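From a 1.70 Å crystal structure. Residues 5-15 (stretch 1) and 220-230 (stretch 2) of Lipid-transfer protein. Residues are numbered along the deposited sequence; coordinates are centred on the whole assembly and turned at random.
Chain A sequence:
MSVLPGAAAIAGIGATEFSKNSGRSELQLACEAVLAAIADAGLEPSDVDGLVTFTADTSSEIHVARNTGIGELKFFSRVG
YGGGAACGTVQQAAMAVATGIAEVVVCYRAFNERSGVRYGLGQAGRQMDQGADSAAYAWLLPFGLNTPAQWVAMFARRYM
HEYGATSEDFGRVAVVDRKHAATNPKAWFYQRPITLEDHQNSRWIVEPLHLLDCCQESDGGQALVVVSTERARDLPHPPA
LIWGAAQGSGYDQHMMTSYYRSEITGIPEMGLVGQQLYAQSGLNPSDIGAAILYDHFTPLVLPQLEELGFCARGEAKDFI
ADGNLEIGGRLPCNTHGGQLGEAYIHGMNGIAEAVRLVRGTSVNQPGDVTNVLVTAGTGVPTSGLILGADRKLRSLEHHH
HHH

Stretch 1 5-15: PGAAAIAGIGA
Stretch 2 220-230: GGQALVVVSTE

Two neighbouring antiparallel β-strands, A8–A15 and G220–S228, zip together through backbone hydrogen bonds, with one bulge in register and a helix start closing one end. Their axes approach to 4.5 Å with N-to-C directions 139° apart, and most residues keep extended angles, as at A9 (-148/155).

A9 forms a two-way pair with V227 (A9 N to V227 O 2.8 Å, V227 N to A9 O 3.0 Å), and G14 does so with A223 (G14 N to A223 O 3.1 Å, A223 N to G14 O 2.8 Å). Between them lies the bulge: A11, at -110/-17, and G12 share V225, through A11 N to V225 O at 2.9 Å and V225 N to G12 O at 2.8 Å. An ideal CB on G12 would lie 3.3 Å from V225 CB, so glycine suits this place.

I10 (m, t), V226 (t), I13 (p, t) and L224 (m, t) share one face, with I10 CG1 to V226 CG2 4.0 Å and I13 CG2 to L224 CD2 3.8 Å. These branched apolar side chains make van der Waals contact within each pair. V227 (m) points to the opposite face, and its CG2 meets A11 CB, which points sideways from the bulge, at 4.0 Å.

Where the helix begins, T229 (m) donates from OG1 to G6 O (2.7 Å) and from N to A7 O (2.9 Å). G6 has positive phi (78/-4), which favours glycine.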

# COMPACT_ATOMS: atom_id res chain seq x y z
N PRO A 5 -13.01 -13.45 -15.48
CA PRO A 5 -12.76 -14.85 -15.14
C PRO A 5 -12.19 -15.61 -16.32
O PRO A 5 -12.72 -15.54 -17.44
CB PRO A 5 -14.15 -15.37 -14.74
CG PRO A 5 -14.87 -14.15 -14.29
CD PRO A 5 -14.41 -13.08 -15.24
N GLY A 6 -11.10 -16.32 -16.07
CA GLY A 6 -10.42 -17.08 -17.09
C GLY A 6 -9.57 -16.28 -18.04
O GLY A 6 -8.89 -16.87 -18.89
N ALA A 7 -9.56 -14.95 -17.92
CA ALA A 7 -8.83 -14.12 -18.88
C ALA A 7 -7.33 -14.20 -18.67
O ALA A 7 -6.55 -14.02 -19.62
CB ALA A 7 -9.30 -12.67 -18.77
N ALA A 8 -6.89 -14.42 -17.43
CA ALA A 8 -5.48 -14.44 -17.10
C ALA A 8 -5.11 -15.76 -16.44
O ALA A 8 -5.97 -16.50 -15.94
CB ALA A 8 -5.12 -13.30 -16.13
N ALA A 9 -3.82 -16.04 -16.42
CA ALA A 9 -3.36 -17.28 -15.84
C ALA A 9 -1.99 -17.11 -15.19
O ALA A 9 -1.19 -16.27 -15.62
CB ALA A 9 -3.28 -18.36 -16.93
N ILE A 10 -1.69 -17.96 -14.21
CA ILE A 10 -0.35 -18.04 -13.64
C ILE A 10 0.48 -19.00 -14.46
O ILE A 10 0.17 -20.20 -14.57
CB ILE A 10 -0.38 -18.46 -12.16
CG1 ILE A 10 -1.16 -17.44 -11.33
CG2 ILE A 10 1.06 -18.60 -11.65
CD1 ILE A 10 -1.34 -17.82 -9.88
N ALA A 11 1.56 -18.48 -15.02
CA ALA A 11 2.44 -19.23 -15.89
C ALA A 11 3.78 -19.52 -15.27
O ALA A 11 4.49 -20.39 -15.77
CB ALA A 11 2.66 -18.45 -17.19
N GLY A 12 4.14 -18.81 -14.21
CA GLY A 12 5.42 -19.00 -13.57
C GLY A 12 5.32 -18.85 -12.07
O GLY A 12 4.57 -18.00 -11.57
N ILE A 13 6.08 -19.69 -11.37
CA ILE A 13 6.27 -19.61 -9.93
C ILE A 13 7.77 -19.66 -9.64
O ILE A 13 8.54 -20.34 -10.32
CB ILE A 13 5.52 -20.73 -9.17
CG1 ILE A 13 6.07 -22.12 -9.55
CG2 ILE A 13 4.02 -20.63 -9.45
CD1 ILE A 13 5.39 -23.26 -8.82
N GLY A 14 8.17 -18.94 -8.60
CA GLY A 14 9.56 -18.90 -8.22
C GLY A 14 9.69 -18.60 -6.75
O GLY A 14 8.93 -17.79 -6.20
N ALA A 15 10.65 -19.24 -6.10
CA ALA A 15 10.84 -19.07 -4.67
C ALA A 15 12.31 -19.21 -4.33
O ALA A 15 13.07 -19.87 -5.04
CB ALA A 15 10.02 -20.10 -3.88
N GLY A 220 12.37 -15.75 3.56
CA GLY A 220 12.25 -16.24 2.20
C GLY A 220 11.44 -15.32 1.32
O GLY A 220 10.88 -14.31 1.77
N GLY A 221 11.39 -15.68 0.05
CA GLY A 221 10.65 -14.92 -0.96
C GLY A 221 9.90 -15.83 -1.91
O GLY A 221 10.32 -16.95 -2.19
N GLN A 222 8.75 -15.33 -2.39
CA GLN A 222 7.88 -16.05 -3.30
C GLN A 222 7.38 -15.09 -4.37
O GLN A 222 6.97 -13.97 -4.06
CB GLN A 222 6.68 -16.65 -2.57
CG GLN A 222 5.67 -17.35 -3.45
CD GLN A 222 6.14 -18.72 -3.90
OE1 GLN A 222 6.33 -19.62 -3.09
NE2 GLN A 222 6.27 -18.89 -5.21
N ALA A 223 7.38 -15.55 -5.63
CA ALA A 223 6.90 -14.73 -6.74
C ALA A 223 6.06 -15.58 -7.68
O ALA A 223 6.14 -16.80 -7.69
CB ALA A 223 8.06 -14.10 -7.53
N LEU A 224 5.18 -14.89 -8.42
CA LEU A 224 4.19 -15.51 -9.31
C LEU A 224 4.08 -14.63 -10.54
O LEU A 224 3.95 -13.42 -10.40
CB LEU A 224 2.81 -15.60 -8.64
CG LEU A 224 2.74 -16.19 -7.22
CD1 LEU A 224 1.46 -15.81 -6.55
CD2 LEU A 224 2.86 -17.71 -7.24
N VAL A 225 4.08 -15.24 -11.74
CA VAL A 225 3.98 -14.52 -13.02
C VAL A 225 2.58 -14.73 -13.60
O VAL A 225 2.16 -15.87 -13.81
CB VAL A 225 5.04 -15.00 -14.02
CG1 VAL A 225 4.82 -14.36 -15.38
CG2 VAL A 225 6.42 -14.64 -13.51
N VAL A 226 1.90 -13.63 -13.89
CA VAL A 226 0.54 -13.66 -14.42
C VAL A 226 0.57 -13.07 -15.82
O VAL A 226 1.16 -12.00 -16.03
CB VAL A 226 -0.43 -12.88 -13.50
CG1 VAL A 226 -1.87 -12.82 -14.08
CG2 VAL A 226 -0.46 -13.53 -12.10
N VAL A 227 -0.06 -13.76 -16.78
CA VAL A 227 -0.16 -13.29 -18.15
C VAL A 227 -1.57 -13.58 -18.65
O VAL A 227 -2.38 -14.21 -17.96
CB VAL A 227 0.88 -13.97 -19.07
CG1 VAL A 227 2.26 -13.59 -18.67
CG2 VAL A 227 0.72 -15.46 -19.01
N SER A 228 -1.87 -13.17 -19.89
CA SER A 228 -3.15 -13.58 -20.45
C SER A 228 -3.17 -15.09 -20.63
O SER A 228 -2.13 -15.74 -20.81
CB SER A 228 -3.41 -12.89 -21.79
OG SER A 228 -2.55 -13.41 -22.77
N THR A 229 -4.36 -15.67 -20.59
CA THR A 229 -4.48 -17.10 -20.83
C THR A 229 -3.96 -17.46 -22.22
O THR A 229 -3.28 -18.49 -22.38
CB THR A 229 -5.93 -17.54 -20.61
OG1 THR A 229 -6.27 -17.37 -19.22
CG2 THR A 229 -6.12 -18.99 -20.98
N GLU A 230 -4.22 -16.62 -23.23
CA GLU A 230 -3.70 -16.87 -24.58
C GLU A 230 -2.18 -16.92 -24.57
O GLU A 230 -1.57 -17.84 -25.14
CB GLU A 230 -4.20 -15.80 -25.56
CG GLU A 230 -5.69 -15.82 -25.85
CD GLU A 230 -6.53 -15.32 -24.69
OE1 GLU A 230 -5.96 -14.72 -23.75
OE2 GLU A 230 -7.75 -15.54 -24.71
O HOH W 1 -7.29 -13.02 -21.94